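Local coordinates for protein lipase (Pelosinus fermentans, PDB 5AH0) that probably hydrolyses lipid esters as a zinc-binding alpha/beta-hydrolase lipase, and also hydrolyses the synthetic polyester poly(butylene adipate-co-terephthalate), at residues T78-S83 with N229-L234; Y72-S77 with T137-L142; A160-G165 with W237-D242; N181-L186 with Y198-D203. All coordinates share one frame; numbering follows the deposited sequence.

Contact 1 (T78-S83 with N229-L234); sequences TQKGHS and NSTNDL. With ZN (zinc ion), chain C.
K80 NZ is gripped from both segments. N232 OD1 accepts from it at 2.8 Å, the amine lying in the carbonyl plane on a lone pair (C=O...N angle 133°), while Q79 OE1 on its own helix gives a weak second bond. The lysine chain crosses the asparagine at about a right angle. Lower down, K80 CG lies 3.4 Å from D233 CB, the methylenes packing on the base of a metal ligand. D233 and H82 then reach toward each other tip to tip, both tips bound to the zinc ion. D233 OD2 binds the metal at 2.0 Å and H82 NE2 at 2.1 Å, ring and carboxylate planes turned 46° apart; D233 OD1 remains 2.9 Å from the metal. The backbone beside each ligand is shaped by a local motif. T231 OG1 accepts from D233 N at 2.9 Å in an ST turn, and G81, with positive phi, is the C-prime residue of the Schellman motif that ends helix 74-80 and brings the chain round to H82. H76 and D56 complete the site. Two histidines and two aspartates make this the kind of zinc site known from related thermophilic bacterial lipases, where it is regarded as structural. The metal probably offsets the negative charge of D233, while K80 NZ, 5.7 Å from D233 OD1, could add a weaker electrostatic contribution.

Contact 2 (Y72-S77 with T137-L142); sequences YGHAHS and TTPSQL. With ZN (zinc ion), chain C.
H74 carries this contact with the 137-142 loop from its CB to the tip of its ring. CB lies 3.7 Å from T138 OG1. CG is anti to the backbone N (chi1 -174°), and the ring it carries, on the first turn of helix 74-80, meets P139 tip to tip. CG itself is 3.8 Å from P139 CD. At the next atom two approaches meet: H74 CD2 has T137 O at its edge, in the ring plane, 3.3 Å away, and also P139 CD over the face. NE2, farther out, has the same P139 CD at 3.6 Å, and CE1 has it at 3.9 Å. The proline methylene thus sits above the middle of the ring in a CH-pi contact, 12° off the ring normal. No hydrogen bond joins the segments, and the 138-142 part of the loop also touches a crystal neighbour, which may influence its shape. Two residues beyond H74, H76 NE2 binds the zinc ion at 2.1 Å, on a ring stacked with W55. E134 of helix 132-136 accepts from A75 N and H76 N at the start of helix 74-80, whose N-cap residue is G73. The contact lies at the surface, where the loop leaving helix 132-136 meets the beginning of helix 74-80, which itself connects strands 68-71 and 85-89 of the small antiparallel sheet.

Contact 3 (A160-G165 with W237-D242); sequences ASPHDG and WDLSTD
G165 and T241 bring the two backbones together, their CA atoms 4.3 Å apart. G165 closes a type I beta turn that starts at P162, with G165 N bonded to P162 O at 3.1 Å. In its extended positive-phi conformation (phi 92°, psi -178°) a side chain at G165 would point at the other segment and run into S240 O and T241 N; with only hydrogens there, L239 O comes within 3.1 Å of the G165 CA. Just before it, D164 O receives a CA-H...O contact from T241 CA at 3.5 Å, nearly straight with 162° at the hydrogen. This turn lies in the loop that follows strand 153-159 of the central parallel sheet of the alpha/beta-hydrolase fold. There S161 OG bonds to the carbonyl of S114, in an Ala-His-Ser-Met-Gly sequence at the end of strand 108-113 that is consistent with the nucleophile elbow of such lipases. S240 OG N-caps helix 241-250 through G243 N, T241 OG1 hydrogen-bonds to D170 OD2, and D164 is held by I328 N and by a salt bridge to K327. Among the side chains that meet across the contact, P162 CG touches L239 CD2 at 3.8 Å, the two groups crossing obliquely. S240 points away from the loop and serves the helical side instead: W237 O accepts from both S240 N and S240 OG, the hydroxyl on a carbonyl lone pair.

Contact 4 (N181-L186 with Y198-D203); sequences NLVASL and YDFKLD
V183 CG2 lies over one face of the Y198 ring, 4.2 Å above its plane and offset toward the rim; at the edge of that ring, in its plane, is F200 CD1. The F200 ring in turn has Y198 CD1 over one of its faces, again toward the rim, so the two aromatic side chains lean on each other from the same loop. V183 CG2 serves both: besides the tyrosine face it meets F200 CZ at 3.8 Å, approaching that ring obliquely. CG1 is anti to the backbone N (chi1 180°), and CG2, beside that N, is the branch that reaches both rings. One helical turn on, L186 CD1 touches Y198 CE2 at 3.9 Å. L182 CD2 comes near the phenol end, 4.2 Å from Y198 OH. That hydroxyl hydrogen-bonds to M13 O, in the His-Gly-Phe-Met-Gly sequence after strand 6-9, which in lipases of this fold usually lies by the oxyanion hole. Beyond Y198 the loop is shaped by an Asx turn: D199 OD1 accepts from K201 N at 3.2 Å with a nearly straight N-H, coming from above the carboxylate plane. The contact is thus buried and apolar, between one side of helix 173-190 and the chain that follows it, with helix 215-223 closing round: L215 touches V183, while T219 and V222 pack on F200 and the rings of Y218 and F223 meet it.

Contacts 1 and 2 are the closest coupled pair: both use helix 74-80 and share one zinc ion, H76 of contact 2 joining H82 and D233 of contact 1, with D56 as the fourth ligand. Their centres are 15 Å apart, and H82 N probably bonds to S77 O at 2.7 Å. Contact 3 is centred 18 Å from contact 1; its segment 237-242 follows 229-234 closely in the chain, N232 O touching W237 CD1 at 3.1 Å, and its 160-165 segment lies beside the probable nucleophile elbow, at S114. Contact 4 lies 20 Å from contact 3, centre to centre, and meets contact 1 only loosely, S83 OG to D203 O at 4.1 Å. Contacts 2 and 4 do not touch.

Contact 1 (T78-S83 with N229-L234)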
loop_
_atom_site.group_PDB
_atom_site.type_symbol
_atom_site.label_atom_id
_atom_site.label_comp_id
_atom_site.label_asym_id
_atom_site.label_seq_id
_atom_site.Cartn_x
_atom_site.Cartn_y
_atom_site.Cartn_z
ATOM N N THR A 78 15.159 10.434 14.277
ATOM C CA THR A 78 15.621 10.556 15.650
ATOM C C THR A 78 14.509 10.267 16.646
ATOM O O THR A 78 14.706 9.521 17.603
ATOM C CB THR A 78 16.187 11.959 15.938
ATOM O OG1 THR A 78 17.106 12.331 14.903
ATOM C CG2 THR A 78 16.907 11.971 17.279
ATOM N N GLN A 79 13.346 10.871 16.423
ATOM C CA GLN A 79 12.210 10.692 17.321
ATOM C C GLN A 79 11.758 9.231 17.406
ATOM O O GLN A 79 11.311 8.768 18.453
ATOM C CB GLN A 79 11.042 11.570 16.873
ATOM C CG GLN A 79 9.742 11.272 17.594
ATOM C CD GLN A 79 8.584 12.087 17.069
ATOM O OE1 GLN A 79 7.565 11.536 16.640
ATOM N NE2 GLN A 79 8.729 13.414 17.106
ATOM N N LYS A 80 11.880 8.505 16.303
ATOM C CA LYS A 80 11.464 7.115 16.290
ATOM C C LYS A 80 12.628 6.161 16.571
ATOM O O LYS A 80 12.413 5.014 16.954
ATOM C CB LYS A 80 10.817 6.777 14.952
ATOM C CG LYS A 80 9.308 6.888 14.961
ATOM C CD LYS A 80 8.837 8.329 15.091
ATOM C CE LYS A 80 7.311 8.431 15.156
ATOM N NZ LYS A 80 6.791 8.305 16.552
ATOM N N GLY A 81 13.858 6.621 16.371
ATOM C CA GLY A 81 15.009 5.761 16.577
ATOM C C GLY A 81 15.412 4.985 15.335
ATOM O O GLY A 81 15.567 3.765 15.383
ATOM N N HIS A 82 15.578 5.704 14.225
ATOM C CA HIS A 82 15.916 5.120 12.923
ATOM C C HIS A 82 17.396 5.067 12.594
ATOM O O HIS A 82 18.250 5.373 13.408
ATOM C CB HIS A 82 15.273 5.924 11.792
ATOM C CG HIS A 82 13.880 5.516 11.447
ATOM N ND1 HIS A 82 13.340 4.310 11.824
ATOM C CD2 HIS A 82 12.912 6.168 10.760
ATOM C CE1 HIS A 82 12.098 4.230 11.373
ATOM N NE2 HIS A 82 11.814 5.348 10.729
ATOM N N SER A 83 17.658 4.636 11.367
ATOM C CA SER A 83 18.754 5.143 10.569
ATOM C C SER A 83 18.074 6.197 9.721
ATOM O O SER A 83 17.016 5.929 9.156
ATOM C CB SER A 83 19.397 4.067 9.694
ATOM O OG SER A 83 19.728 2.913 10.438
ATOM N N ASN A 229 5.893 -3.594 19.809
ATOM C CA ASN A 229 5.152 -3.118 20.966
ATOM C C ASN A 229 5.660 -1.778 21.480
ATOM O O ASN A 229 4.997 -1.132 22.289
ATOM C CB ASN A 229 5.219 -4.151 22.089
ATOM C CG ASN A 229 4.830 -5.541 21.624
ATOM O OD1 ASN A 229 3.824 -5.726 20.931
ATOM N ND2 ASN A 229 5.638 -6.529 21.991
ATOM N N SER A 230 6.831 -1.359 21.007
ATOM C CA SER A 230 7.510 -0.180 21.559
ATOM C C SER A 230 7.384 1.070 20.683
ATOM O O SER A 230 7.389 2.191 21.189
ATOM C CB SER A 230 8.989 -0.485 21.805
ATOM O OG SER A 230 9.668 -0.706 20.589
ATOM N N THR A 231 7.311 0.886 19.372
ATOM C CA THR A 231 7.145 2.029 18.487
ATOM C C THR A 231 5.745 2.095 17.884
ATOM O O THR A 231 4.989 1.124 17.926
ATOM C CB THR A 231 8.168 2.007 17.347
ATOM O OG1 THR A 231 7.970 3.154 16.519
ATOM C CG2 THR A 231 7.984 0.778 16.505
ATOM N N ASN A 232 5.397 3.255 17.344
ATOM C CA ASN A 232 4.155 3.401 16.598
ATOM C C ASN A 232 4.482 3.691 15.137
ATOM O O ASN A 232 3.678 4.267 14.416
ATOM C CB ASN A 232 3.280 4.514 17.184
ATOM C CG ASN A 232 3.903 5.894 17.026
ATOM O OD1 ASN A 232 5.120 6.031 16.907
ATOM N ND2 ASN A 232 3.064 6.924 17.015
ATOM N N ASP A 233 5.681 3.291 14.722
ATOM C CA ASP A 233 6.205 3.615 13.398
ATOM C C ASP A 233 6.308 2.394 12.502
ATOM O O ASP A 233 7.202 2.303 11.662
ATOM C CB ASP A 233 7.583 4.280 13.528
ATOM C CG ASP A 233 8.044 4.949 12.234
ATOM O OD1 ASP A 233 7.210 5.605 11.568
ATOM O OD2 ASP A 233 9.243 4.817 11.889
ATOM N N LEU A 234 5.384 1.458 12.667
ATOM C CA LEU A 234 5.342 0.301 11.787
ATOM C C LEU A 234 3.929 0.103 11.236
ATOM O O LEU A 234 2.985 0.774 11.680
ATOM C CB LEU A 234 5.831 -0.937 12.529
ATOM C CG LEU A 234 7.335 -0.916 12.806
ATOM C CD1 LEU A 234 7.705 -1.948 13.845
ATOM C CD2 LEU A 234 8.110 -1.162 11.531
HETATM ZN ZN ZN C . 9.855 5.909 10.354
#

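Contact 2 (Y72-S77 with T137-L142)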
loop_
_atom_site.group_PDB
_atom_site.type_symbol
_atom_site.label_atom_id
_atom_site.label_comp_id
_atom_site.label_asym_id
_atom_site.label_seq_id
_atom_site.Cartn_x
_atom_site.Cartn_y
_atom_site.Cartn_z
ATOM N N TYR A 72 14.402 9.267 5.495
ATOM C CA TYR A 72 13.230 9.220 6.357
ATOM C C TYR A 72 13.046 10.538 7.108
ATOM O O TYR A 72 11.976 10.798 7.666
ATOM C CB TYR A 72 13.335 8.052 7.335
ATOM C CG TYR A 72 13.422 6.717 6.638
ATOM C CD1 TYR A 72 12.317 6.185 5.973
ATOM C CD2 TYR A 72 14.613 6.001 6.614
ATOM C CE1 TYR A 72 12.392 4.971 5.318
ATOM C CE2 TYR A 72 14.699 4.784 5.964
ATOM C CZ TYR A 72 13.585 4.274 5.319
ATOM O OH TYR A 72 13.673 3.068 4.670
ATOM N N GLY A 73 14.089 11.369 7.114
ATOM C CA GLY A 73 14.012 12.694 7.703
ATOM C C GLY A 73 14.859 12.856 8.950
ATOM O O GLY A 73 15.013 11.916 9.726
ATOM N N HIS A 74 15.404 14.055 9.150
ATOM C CA HIS A 74 16.256 14.308 10.303
ATOM C C HIS A 74 15.484 14.175 11.623
ATOM O O HIS A 74 15.898 13.438 12.526
ATOM C CB HIS A 74 16.892 15.696 10.199
ATOM C CG HIS A 74 17.891 15.977 11.276
ATOM N ND1 HIS A 74 18.966 15.150 11.524
ATOM C CD2 HIS A 74 17.980 16.989 12.171
ATOM C CE1 HIS A 74 19.673 15.641 12.525
ATOM N NE2 HIS A 74 19.098 16.758 12.935
ATOM N N ALA A 75 14.364 14.884 11.726
ATOM C CA ALA A 75 13.531 14.847 12.927
ATOM C C ALA A 75 12.861 13.479 13.139
ATOM O O ALA A 75 13.013 12.862 14.200
ATOM C CB ALA A 75 12.480 15.947 12.863
ATOM N N HIS A 76 12.121 13.013 12.132
ATOM C CA HIS A 76 11.386 11.753 12.238
ATOM C C HIS A 76 12.269 10.596 12.686
ATOM O O HIS A 76 11.915 9.875 13.619
ATOM C CB HIS A 76 10.727 11.387 10.906
ATOM C CG HIS A 76 10.071 10.038 10.918
ATOM N ND1 HIS A 76 8.753 9.855 11.271
ATOM C CD2 HIS A 76 10.569 8.803 10.660
ATOM C CE1 HIS A 76 8.461 8.566 11.215
ATOM N NE2 HIS A 76 9.545 7.910 10.850
ATOM N N SER A 77 13.409 10.429 12.021
ATOM C CA SER A 77 14.326 9.327 12.310
ATOM C C SER A 77 14.708 9.287 13.773
ATOM O O SER A 77 14.612 8.243 14.419
ATOM C CB SER A 77 15.602 9.438 11.481
ATOM O OG SER A 77 15.327 9.821 10.152
ATOM N N THR A 137 14.163 21.998 11.922
ATOM C CA THR A 137 15.300 21.355 12.554
ATOM C C THR A 137 15.969 20.349 11.633
ATOM O O THR A 137 15.575 19.181 11.595
ATOM C CB THR A 137 14.885 20.649 13.844
ATOM O OG1 THR A 137 13.907 21.441 14.526
ATOM C CG2 THR A 137 16.099 20.433 14.741
ATOM N N THR A 138 16.966 20.806 10.883
ATOM C CA THR A 138 17.786 19.927 10.057
ATOM C C THR A 138 19.070 20.691 9.768
ATOM O O THR A 138 19.029 21.832 9.308
ATOM C CB THR A 138 17.051 19.483 8.742
ATOM O OG1 THR A 138 17.863 18.565 7.995
ATOM C CG2 THR A 138 16.684 20.676 7.869
ATOM N N PRO A 139 20.220 20.065 10.056
ATOM C CA PRO A 139 21.493 20.797 10.002
ATOM C C PRO A 139 21.752 21.361 8.613
ATOM O O PRO A 139 21.681 22.569 8.399
ATOM C CB PRO A 139 22.537 19.743 10.391
ATOM C CG PRO A 139 21.848 18.420 10.349
ATOM C CD PRO A 139 20.396 18.604 10.075
ATOM N N SER A 140 22.027 20.481 7.670
ATOM C CA SER A 140 22.038 20.865 6.279
ATOM C C SER A 140 21.645 19.633 5.508
ATOM O O SER A 140 21.342 18.587 6.105
ATOM C CB SER A 140 23.403 21.380 5.833
ATOM O OG SER A 140 24.375 20.353 5.868
ATOM N N GLN A 141 21.612 19.766 4.189
ATOM C CA GLN A 141 21.359 18.628 3.332
ATOM C C GLN A 141 20.006 17.990 3.671
ATOM O O GLN A 141 19.938 16.807 3.996
ATOM C CB GLN A 141 22.496 17.615 3.475
ATOM C CG GLN A 141 23.037 17.098 2.167
ATOM C CD GLN A 141 24.041 15.983 2.358
ATOM O OE1 GLN A 141 23.701 14.802 2.245
ATOM N NE2 GLN A 141 25.285 16.349 2.663
ATOM N N LEU A 142 18.943 18.792 3.638
ATOM C CA LEU A 142 17.576 18.309 3.861
ATOM C C LEU A 142 17.006 17.635 2.604
ATOM O O LEU A 142 17.301 18.059 1.484
ATOM C CB LEU A 142 16.676 19.470 4.291
ATOM C CG LEU A 142 15.180 19.212 4.452
ATOM C CD1 LEU A 142 14.904 18.395 5.709
ATOM C CD2 LEU A 142 14.396 20.513 4.466
HETATM ZN ZN ZN C . 9.855 5.909 10.354
#

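Contact 3 (A160-G165 with W237-D242)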
loop_
_atom_site.group_PDB
_atom_site.type_symbol
_atom_site.label_atom_id
_atom_site.label_comp_id
_atom_site.label_asym_id
_atom_site.label_seq_id
_atom_site.Cartn_x
_atom_site.Cartn_y
_atom_site.Cartn_z
ATOM N N ALA A 160 -8.934 -1.642 -2.463
ATOM C CA ALA A 160 -8.994 -2.395 -1.217
ATOM C C ALA A 160 -8.123 -1.777 -0.135
ATOM O O ALA A 160 -7.466 -2.489 0.625
ATOM C CB ALA A 160 -8.575 -3.840 -1.460
ATOM N N SER A 161 -8.133 -0.453 -0.048
ATOM C CA SER A 161 -7.291 0.232 0.925
ATOM C C SER A 161 -8.002 0.518 2.243
ATOM O O SER A 161 -9.182 0.859 2.251
ATOM C CB SER A 161 -6.764 1.532 0.329
ATOM O OG SER A 161 -5.842 1.241 -0.700
ATOM N N PRO A 162 -7.271 0.389 3.363
ATOM C CA PRO A 162 -7.786 0.639 4.712
ATOM C C PRO A 162 -7.668 2.114 5.121
ATOM O O PRO A 162 -6.839 2.491 5.968
ATOM C CB PRO A 162 -6.892 -0.241 5.589
ATOM C CG PRO A 162 -5.551 -0.210 4.864
ATOM C CD PRO A 162 -5.885 -0.115 3.382
ATOM N N HIS A 163 -8.518 2.947 4.539
ATOM C CA HIS A 163 -8.440 4.373 4.804
ATOM C C HIS A 163 -8.900 4.723 6.220
ATOM O O HIS A 163 -8.558 5.779 6.739
ATOM C CB HIS A 163 -9.258 5.133 3.770
ATOM C CG HIS A 163 -8.716 5.033 2.382
ATOM N ND1 HIS A 163 -7.534 5.632 2.002
ATOM C CD2 HIS A 163 -9.187 4.400 1.282
ATOM C CE1 HIS A 163 -7.306 5.382 0.724
ATOM N NE2 HIS A 163 -8.292 4.633 0.265
ATOM N N ASP A 164 -9.663 3.834 6.842
ATOM C CA ASP A 164 -10.062 3.983 8.241
ATOM C C ASP A 164 -9.425 2.890 9.106
ATOM O O ASP A 164 -9.764 2.723 10.282
ATOM C CB ASP A 164 -11.585 3.934 8.364
ATOM C CG ASP A 164 -12.259 5.188 7.828
ATOM O OD1 ASP A 164 -11.647 6.278 7.887
ATOM O OD2 ASP A 164 -13.400 5.078 7.330
ATOM N N GLY A 165 -8.497 2.145 8.508
ATOM C CA GLY A 165 -7.814 1.062 9.189
ATOM C C GLY A 165 -8.504 -0.282 9.003
ATOM O O GLY A 165 -9.507 -0.365 8.293
ATOM N N TRP A 237 0.733 -0.370 13.530
ATOM C CA TRP A 237 0.049 0.786 14.096
ATOM C C TRP A 237 -0.775 1.500 13.024
ATOM O O TRP A 237 -1.962 1.755 13.215
ATOM C CB TRP A 237 1.046 1.751 14.727
ATOM C CG TRP A 237 0.425 3.026 15.167
ATOM C CD1 TRP A 237 0.614 4.261 14.621
ATOM C CD2 TRP A 237 -0.515 3.195 16.234
ATOM N NE1 TRP A 237 -0.132 5.196 15.299
ATOM C CE2 TRP A 237 -0.838 4.565 16.291
ATOM C CE3 TRP A 237 -1.105 2.323 17.152
ATOM C CZ2 TRP A 237 -1.726 5.080 17.227
ATOM C CZ3 TRP A 237 -1.986 2.837 18.083
ATOM C CH2 TRP A 237 -2.291 4.202 18.111
ATOM N N ASP A 238 -0.144 1.792 11.889
ATOM C CA ASP A 238 -0.779 2.557 10.819
ATOM C C ASP A 238 -1.966 1.822 10.179
ATOM O O ASP A 238 -2.849 2.441 9.586
ATOM C CB ASP A 238 0.250 2.905 9.738
ATOM C CG ASP A 238 0.906 4.258 9.958
ATOM O OD1 ASP A 238 0.417 5.024 10.817
ATOM O OD2 ASP A 238 1.902 4.556 9.258
ATOM N N LEU A 239 -1.972 0.500 10.266
ATOM C CA LEU A 239 -3.073 -0.278 9.704
ATOM C C LEU A 239 -4.269 -0.357 10.637
ATOM O O LEU A 239 -5.379 -0.653 10.199
ATOM C CB LEU A 239 -2.593 -1.689 9.362
ATOM C CG LEU A 239 -1.698 -1.745 8.127
ATOM C CD1 LEU A 239 -1.158 -3.149 7.919
ATOM C CD2 LEU A 239 -2.491 -1.289 6.914
ATOM N N SER A 240 -4.042 -0.097 11.921
ATOM C CA SER A 240 -5.118 -0.180 12.897
ATOM C C SER A 240 -6.101 0.969 12.748
ATOM O O SER A 240 -5.794 2.002 12.146
ATOM C CB SER A 240 -4.556 -0.197 14.319
ATOM O OG SER A 240 -3.937 1.033 14.642
ATOM N N THR A 241 -7.284 0.783 13.318
ATOM C CA THR A 241 -8.297 1.823 13.355
ATOM C C THR A 241 -7.764 3.026 14.123
ATOM O O THR A 241 -8.092 4.176 13.817
ATOM C CB THR A 241 -9.572 1.311 14.017
ATOM O OG1 THR A 241 -9.253 0.814 15.324
ATOM C CG2 THR A 241 -10.162 0.182 13.196
ATOM N N ASP A 242 -6.912 2.745 15.104
ATOM C CA ASP A 242 -6.339 3.771 15.962
ATOM C C ASP A 242 -5.319 4.619 15.226
ATOM O O ASP A 242 -5.333 5.843 15.331
ATOM C CB ASP A 242 -5.671 3.123 17.169
ATOM C CG ASP A 242 -6.558 2.103 17.840
ATOM O OD1 ASP A 242 -7.713 2.451 18.185
ATOM O OD2 ASP A 242 -6.113 0.941 17.976
#

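Contact 4 (N181-L186 with Y198-D203)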
loop_
_atom_site.group_PDB
_atom_site.type_symbol
_atom_site.label_atom_id
_atom_site.label_comp_id
_atom_site.label_asym_id
_atom_site.label_seq_id
_atom_site.Cartn_x
_atom_site.Cartn_y
_atom_site.Cartn_z
ATOM N N ASN A 181 2.098 -16.210 7.856
ATOM C CA ASN A 181 1.410 -17.127 6.960
ATOM C C ASN A 181 1.449 -16.683 5.502
ATOM O O ASN A 181 1.479 -17.518 4.602
ATOM C CB ASN A 181 -0.030 -17.313 7.404
ATOM C CG ASN A 181 -0.154 -18.310 8.528
ATOM O OD1 ASN A 181 -0.054 -19.523 8.311
ATOM N ND2 ASN A 181 -0.367 -17.809 9.745
ATOM N N LEU A 182 1.481 -15.379 5.251
ATOM C CA LEU A 182 1.593 -14.924 3.871
ATOM C C LEU A 182 2.938 -15.334 3.269
ATOM O O LEU A 182 2.993 -15.793 2.138
ATOM C CB LEU A 182 1.420 -13.411 3.764
ATOM C CG LEU A 182 1.528 -12.987 2.297
ATOM C CD1 LEU A 182 0.266 -12.342 1.811
ATOM C CD2 LEU A 182 2.724 -12.075 2.066
ATOM N N VAL A 183 4.023 -15.167 4.015
ATOM C CA VAL A 183 5.327 -15.595 3.516
ATOM C C VAL A 183 5.335 -17.095 3.298
ATOM O O VAL A 183 5.754 -17.577 2.252
ATOM C CB VAL A 183 6.469 -15.233 4.475
ATOM C CG1 VAL A 183 7.812 -15.711 3.912
ATOM C CG2 VAL A 183 6.496 -13.749 4.706
ATOM N N ALA A 184 4.849 -17.827 4.291
ATOM C CA ALA A 184 4.786 -19.272 4.206
ATOM C C ALA A 184 3.938 -19.688 3.023
ATOM O O ALA A 184 4.278 -20.627 2.302
ATOM C CB ALA A 184 4.226 -19.848 5.484
ATOM N N SER A 185 2.854 -18.954 2.798
ATOM C CA SER A 185 1.960 -19.249 1.687
ATOM C C SER A 185 2.644 -19.060 0.342
ATOM O O SER A 185 2.503 -19.892 -0.547
ATOM C CB SER A 185 0.717 -18.368 1.741
ATOM O OG SER A 185 -0.141 -18.646 0.642
ATOM N N LEU A 186 3.378 -17.960 0.191
ATOM C CA LEU A 186 4.082 -17.685 -1.058
ATOM C C LEU A 186 5.117 -18.766 -1.375
ATOM O O LEU A 186 5.224 -19.227 -2.513
ATOM C CB LEU A 186 4.764 -16.325 -0.991
ATOM C CG LEU A 186 3.861 -15.097 -0.895
ATOM C CD1 LEU A 186 4.724 -13.835 -0.866
ATOM C CD2 LEU A 186 2.849 -15.053 -2.030
ATOM N N TYR A 198 12.420 -13.162 -0.424
ATOM C CA TYR A 198 11.512 -12.219 0.204
ATOM C C TYR A 198 12.275 -11.449 1.268
ATOM O O TYR A 198 13.031 -12.034 2.039
ATOM C CB TYR A 198 10.301 -12.938 0.810
ATOM C CG TYR A 198 9.166 -12.016 1.200
ATOM C CD1 TYR A 198 9.240 -11.239 2.356
ATOM C CD2 TYR A 198 8.012 -11.926 0.422
ATOM C CE1 TYR A 198 8.193 -10.386 2.728
ATOM C CE2 TYR A 198 6.956 -11.072 0.783
ATOM C CZ TYR A 198 7.061 -10.312 1.939
ATOM O OH TYR A 198 6.041 -9.472 2.303
ATOM N N ASP A 199 12.095 -10.136 1.299
ATOM C CA ASP A 199 12.828 -9.306 2.239
ATOM C C ASP A 199 11.938 -8.280 2.934
ATOM O O ASP A 199 11.198 -7.552 2.278
ATOM C CB ASP A 199 13.970 -8.590 1.528
ATOM C CG ASP A 199 14.710 -7.647 2.449
ATOM O OD1 ASP A 199 14.826 -7.972 3.654
ATOM O OD2 ASP A 199 15.161 -6.585 1.978
ATOM N N PHE A 200 12.034 -8.190 4.258
ATOM C CA PHE A 200 11.134 -7.301 4.983
ATOM C C PHE A 200 11.572 -5.850 4.933
ATOM O O PHE A 200 10.793 -4.951 5.275
ATOM C CB PHE A 200 10.968 -7.773 6.423
ATOM C CG PHE A 200 10.240 -9.078 6.523
ATOM C CD1 PHE A 200 8.867 -9.127 6.347
ATOM C CD2 PHE A 200 10.921 -10.255 6.776
ATOM C CE1 PHE A 200 8.186 -10.324 6.419
ATOM C CE2 PHE A 200 10.248 -11.456 6.858
ATOM C CZ PHE A 200 8.879 -11.491 6.672
ATOM N N LYS A 201 12.804 -5.633 4.473
ATOM C CA LYS A 201 13.340 -4.292 4.277
ATOM C C LYS A 201 13.220 -3.457 5.546
ATOM O O LYS A 201 12.605 -2.387 5.548
ATOM C CB LYS A 201 12.630 -3.609 3.105
ATOM C CG LYS A 201 12.732 -4.380 1.802
ATOM C CD LYS A 201 11.643 -3.966 0.827
ATOM C CE LYS A 201 11.318 -5.081 -0.164
ATOM N NZ LYS A 201 9.827 -5.196 -0.406
ATOM N N LEU A 202 13.775 -3.974 6.635
ATOM C CA LEU A 202 13.775 -3.248 7.899
ATOM C C LEU A 202 15.192 -2.930 8.344
ATOM O O LEU A 202 15.534 -3.089 9.512
ATOM C CB LEU A 202 13.043 -4.056 8.969
ATOM C CG LEU A 202 11.592 -4.312 8.556
ATOM C CD1 LEU A 202 10.925 -5.360 9.417
ATOM C CD2 LEU A 202 10.825 -3.011 8.617
ATOM N N ASP A 203 16.012 -2.460 7.411
ATOM C CA ASP A 203 17.419 -2.210 7.715
ATOM C C ASP A 203 17.580 -0.949 8.565
ATOM O O ASP A 203 18.575 -0.799 9.278
ATOM C CB ASP A 203 18.243 -2.097 6.432
ATOM C CG ASP A 203 17.973 -3.238 5.455
ATOM O OD1 ASP A 203 17.320 -4.234 5.843
ATOM O OD2 ASP A 203 18.435 -3.146 4.297
#